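Local structure of type III secretion system effector protein ExoU (Pseudomonas fluorescens, 4QMK) at residues V42-Y50 / E58-P66. The protein is a type III secretion effector that probably acts as a patatin-like phospholipase and is thought to be directed to the plasma membrane by a phosphatidylinositol 4,5-bisphosphate-binding domain. Residues are numbered along the deposited sequence; the frame is centred on the assembly and turned at random.
Sequences VGERNLSIY and EVVVSPPPP
Leu-47 CD1 rests against two valines of the facing strand, 3.2 Å from Val-59 CG1 and 3.3 Å from Val-61 CG1. With CG anti to the backbone N (chi1 171°), the Leu-47 side chain runs alongside Val-61, pointing the same way, and crosses Val-59 at a slant. Val-456 of helix 450-461 also touches Leu-47, making this the buried, closely packed flank, where Ile-49 meets Val-59 more loosely. Ser-48 and Val-60 exchange two backbone hydrogen bonds, as do Tyr-50 and Glu-58. Strands 47-51 and 57-61 thus form an antiparallel hairpin at the middle of a four-stranded sheet, flanked by 36-42 and 434-438. Its other face is more polar: Glu-58 OE2 comes within 3.9 Å of Tyr-50 CD1, with ring and carboxylate planes 50° apart, and pairs with Arg-435 in a salt bridge. Before strand 47-51, a type I turn from Gly-43 to Asn-46 ends in a G1 bulge, in which Asn-46 and Leu-47 both face Val-42. Here Ser-62 is gripped from several directions. Ser-62 N donates to Arg-45 O (2.8 Å), Ser-62 OG accepts a nearly straight bond from Asn-46 ND2 (3.0 Å), with the oxygen close to the plane of the Asn-46 amide, and Ser-62 O takes a longer one from Arg-45 NE. A bend at chi3 (50°) turns the guanidinium so that Pro-64 CD covers one face, 3.8 Å above its centre, with Val-61 CG2 at the edge. Beyond this, the contact thins toward solvent: exposed Glu-44 merely brings OE2 to 3.5 Å from Pro-65 CD.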
loop_
_atom_site.group_PDB
_atom_site.type_symbol
_atom_site.label_atom_id
_atom_site.label_comp_id
_atom_site.label_asym_id
_atom_site.label_seq_id
_atom_site.Cartn_x
_atom_site.Cartn_y
_atom_site.Cartn_z
ATOM N N VAL A 42 -32.725 11.115 -32.924
ATOM C CA VAL A 42 -31.766 12.070 -32.533
ATOM C C VAL A 42 -30.544 11.385 -32.027
ATOM O O VAL A 42 -30.628 10.493 -31.178
ATOM C CB VAL A 42 -32.301 12.991 -31.451
ATOM C CG1 VAL A 42 -31.166 13.766 -30.831
ATOM C CG2 VAL A 42 -33.312 13.935 -32.052
ATOM N N GLY A 43 -29.396 11.822 -32.545
ATOM C CA GLY A 43 -28.102 11.341 -32.070
ATOM C C GLY A 43 -27.681 9.892 -32.343
ATOM O O GLY A 43 -28.342 9.135 -33.058
ATOM N N GLU A 44 -26.573 9.512 -31.722
ATOM C CA GLU A 44 -25.942 8.207 -31.951
ATOM C C GLU A 44 -26.714 7.042 -31.329
ATOM O O GLU A 44 -26.379 5.872 -31.558
ATOM C CB GLU A 44 -24.495 8.210 -31.429
ATOM C CG GLU A 44 -24.379 8.252 -29.922
ATOM C CD GLU A 44 -22.945 8.171 -29.429
ATOM O OE1 GLU A 44 -21.974 8.250 -30.241
ATOM O OE2 GLU A 44 -22.804 8.012 -28.199
ATOM N N ARG A 45 -27.720 7.362 -30.515
ATOM C CA ARG A 45 -28.608 6.357 -29.979
ATOM C C ARG A 45 -29.939 6.374 -30.675
ATOM O O ARG A 45 -30.862 5.602 -30.308
ATOM C CB ARG A 45 -28.697 6.523 -28.492
ATOM C CG ARG A 45 -27.297 6.242 -27.916
ATOM C CD ARG A 45 -27.294 5.948 -26.471
ATOM N NE ARG A 45 -28.276 4.934 -26.202
ATOM C CZ ARG A 45 -28.479 4.444 -24.998
ATOM N NH1 ARG A 45 -27.671 4.828 -24.019
ATOM N NH2 ARG A 45 -29.443 3.549 -24.779
ATOM N N ASN A 46 -30.004 7.209 -31.723
ATOM C CA ASN A 46 -31.174 7.353 -32.525
ATOM C C ASN A 46 -32.400 7.477 -31.626
ATOM O O ASN A 46 -33.345 6.723 -31.767
ATOM C CB ASN A 46 -31.323 6.156 -33.411
ATOM C CG ASN A 46 -30.136 5.951 -34.323
ATOM O OD1 ASN A 46 -30.052 6.559 -35.383
ATOM N ND2 ASN A 46 -29.257 5.052 -33.955
ATOM N N LEU A 47 -32.371 8.425 -30.703
ATOM C CA LEU A 47 -33.391 8.508 -29.730
ATOM C C LEU A 47 -34.662 9.071 -30.312
ATOM O O LEU A 47 -34.617 10.137 -30.923
ATOM C CB LEU A 47 -32.937 9.411 -28.605
ATOM C CG LEU A 47 -34.019 9.770 -27.589
ATOM C CD1 LEU A 47 -34.308 8.552 -26.746
ATOM C CD2 LEU A 47 -33.522 10.892 -26.709
ATOM N N SER A 48 -35.788 8.382 -30.084
ATOM C CA SER A 48 -37.084 8.858 -30.497
ATOM C C SER A 48 -38.063 8.784 -29.324
ATOM O O SER A 48 -37.978 7.891 -28.471
ATOM C CB SER A 48 -37.641 8.017 -31.626
ATOM O OG SER A 48 -36.869 8.095 -32.818
ATOM N N ILE A 49 -39.003 9.718 -29.301
ATOM C CA ILE A 49 -39.964 9.805 -28.254
ATOM C C ILE A 49 -41.335 10.056 -28.832
ATOM O O ILE A 49 -41.505 11.035 -29.579
ATOM C CB ILE A 49 -39.655 10.967 -27.335
ATOM C CG1 ILE A 49 -38.264 10.832 -26.755
ATOM C CG2 ILE A 49 -40.669 11.002 -26.189
ATOM C CD1 ILE A 49 -37.886 11.976 -25.824
ATOM N N TYR A 50 -42.308 9.185 -28.497
ATOM C CA TYR A 50 -43.694 9.324 -28.990
ATOM C C TYR A 50 -44.643 9.428 -27.805
ATOM O O TYR A 50 -44.376 8.841 -26.738
ATOM C CB TYR A 50 -44.131 8.104 -29.806
ATOM C CG TYR A 50 -43.293 7.763 -31.029
ATOM C CD1 TYR A 50 -42.216 6.874 -30.936
ATOM C CD2 TYR A 50 -43.637 8.228 -32.275
ATOM C CE1 TYR A 50 -41.446 6.555 -32.050
ATOM C CE2 TYR A 50 -42.894 7.918 -33.380
ATOM C CZ TYR A 50 -41.788 7.091 -33.264
ATOM O OH TYR A 50 -41.083 6.762 -34.391
ATOM N N GLU A 58 -43.464 6.762 -25.023
ATOM C CA GLU A 58 -42.626 5.669 -25.475
ATOM C C GLU A 58 -41.268 6.209 -26.018
ATOM O O GLU A 58 -41.236 7.057 -26.893
ATOM C CB GLU A 58 -43.433 4.958 -26.550
ATOM C CG GLU A 58 -42.690 4.233 -27.615
ATOM C CD GLU A 58 -43.614 3.743 -28.734
ATOM O OE1 GLU A 58 -44.862 3.793 -28.567
ATOM O OE2 GLU A 58 -43.079 3.256 -29.763
ATOM N N VAL A 59 -40.166 5.699 -25.485
ATOM C CA VAL A 59 -38.848 6.085 -25.918
ATOM C C VAL A 59 -38.190 4.917 -26.624
ATOM O O VAL A 59 -38.153 3.847 -26.104
ATOM C CB VAL A 59 -37.967 6.433 -24.724
ATOM C CG1 VAL A 59 -36.583 6.835 -25.188
ATOM C CG2 VAL A 59 -38.603 7.549 -23.887
ATOM N N VAL A 60 -37.637 5.153 -27.805
ATOM C CA VAL A 60 -36.975 4.111 -28.540
ATOM C C VAL A 60 -35.534 4.516 -28.763
ATOM O O VAL A 60 -35.226 5.666 -29.123
ATOM C CB VAL A 60 -37.674 3.871 -29.884
ATOM C CG1 VAL A 60 -37.009 2.766 -30.658
ATOM C CG2 VAL A 60 -39.133 3.474 -29.641
ATOM N N VAL A 61 -34.647 3.572 -28.517
ATOM C CA VAL A 61 -33.245 3.789 -28.687
ATOM C C VAL A 61 -32.499 2.611 -29.230
ATOM O O VAL A 61 -32.983 1.519 -29.261
ATOM C CB VAL A 61 -32.550 4.156 -27.389
ATOM C CG1 VAL A 61 -33.056 5.490 -26.904
ATOM C CG2 VAL A 61 -32.729 3.079 -26.362
ATOM N N SER A 62 -31.303 2.901 -29.707
ATOM C CA SER A 62 -30.372 1.946 -30.241
ATOM C C SER A 62 -29.270 1.906 -29.208
ATOM O O SER A 62 -29.179 2.812 -28.375
ATOM C CB SER A 62 -29.814 2.487 -31.562
ATOM O OG SER A 62 -28.981 3.607 -31.297
ATOM N N PRO A 63 -28.424 0.874 -29.240
ATOM C CA PRO A 63 -27.298 0.757 -28.346
ATOM C C PRO A 63 -26.258 1.861 -28.526
ATOM O O PRO A 63 -26.096 2.345 -29.654
ATOM C CB PRO A 63 -26.653 -0.568 -28.773
ATOM C CG PRO A 63 -27.739 -1.294 -29.413
ATOM C CD PRO A 63 -28.465 -0.238 -30.173
ATOM N N PRO A 64 -25.564 2.249 -27.435
ATOM C CA PRO A 64 -24.431 3.150 -27.533
ATOM C C PRO A 64 -23.259 2.391 -28.116
ATOM O O PRO A 64 -23.295 1.146 -28.173
ATOM C CB PRO A 64 -24.084 3.494 -26.091
ATOM C CG PRO A 64 -24.757 2.494 -25.220
ATOM C CD PRO A 64 -25.852 1.841 -26.042
ATOM N N PRO A 65 -22.228 3.117 -28.570
ATOM C CA PRO A 65 -21.039 2.460 -29.064
ATOM C C PRO A 65 -20.260 1.866 -27.854
ATOM O O PRO A 65 -20.519 2.263 -26.718
ATOM C CB PRO A 65 -20.283 3.594 -29.751
ATOM C CG PRO A 65 -20.608 4.765 -28.910
ATOM C CD PRO A 65 -22.031 4.568 -28.443
ATOM N N PRO A 66 -19.324 0.918 -28.099
ATOM C CA PRO A 66 -18.631 0.228 -27.009
ATOM C C PRO A 66 -17.793 1.085 -26.082
ATOM O O PRO A 66 -16.978 1.855 -26.538
ATOM C CB PRO A 66 -17.735 -0.763 -27.724
ATOM C CG PRO A 66 -18.421 -1.013 -28.999
ATOM C CD PRO A 66 -19.053 0.293 -29.392
#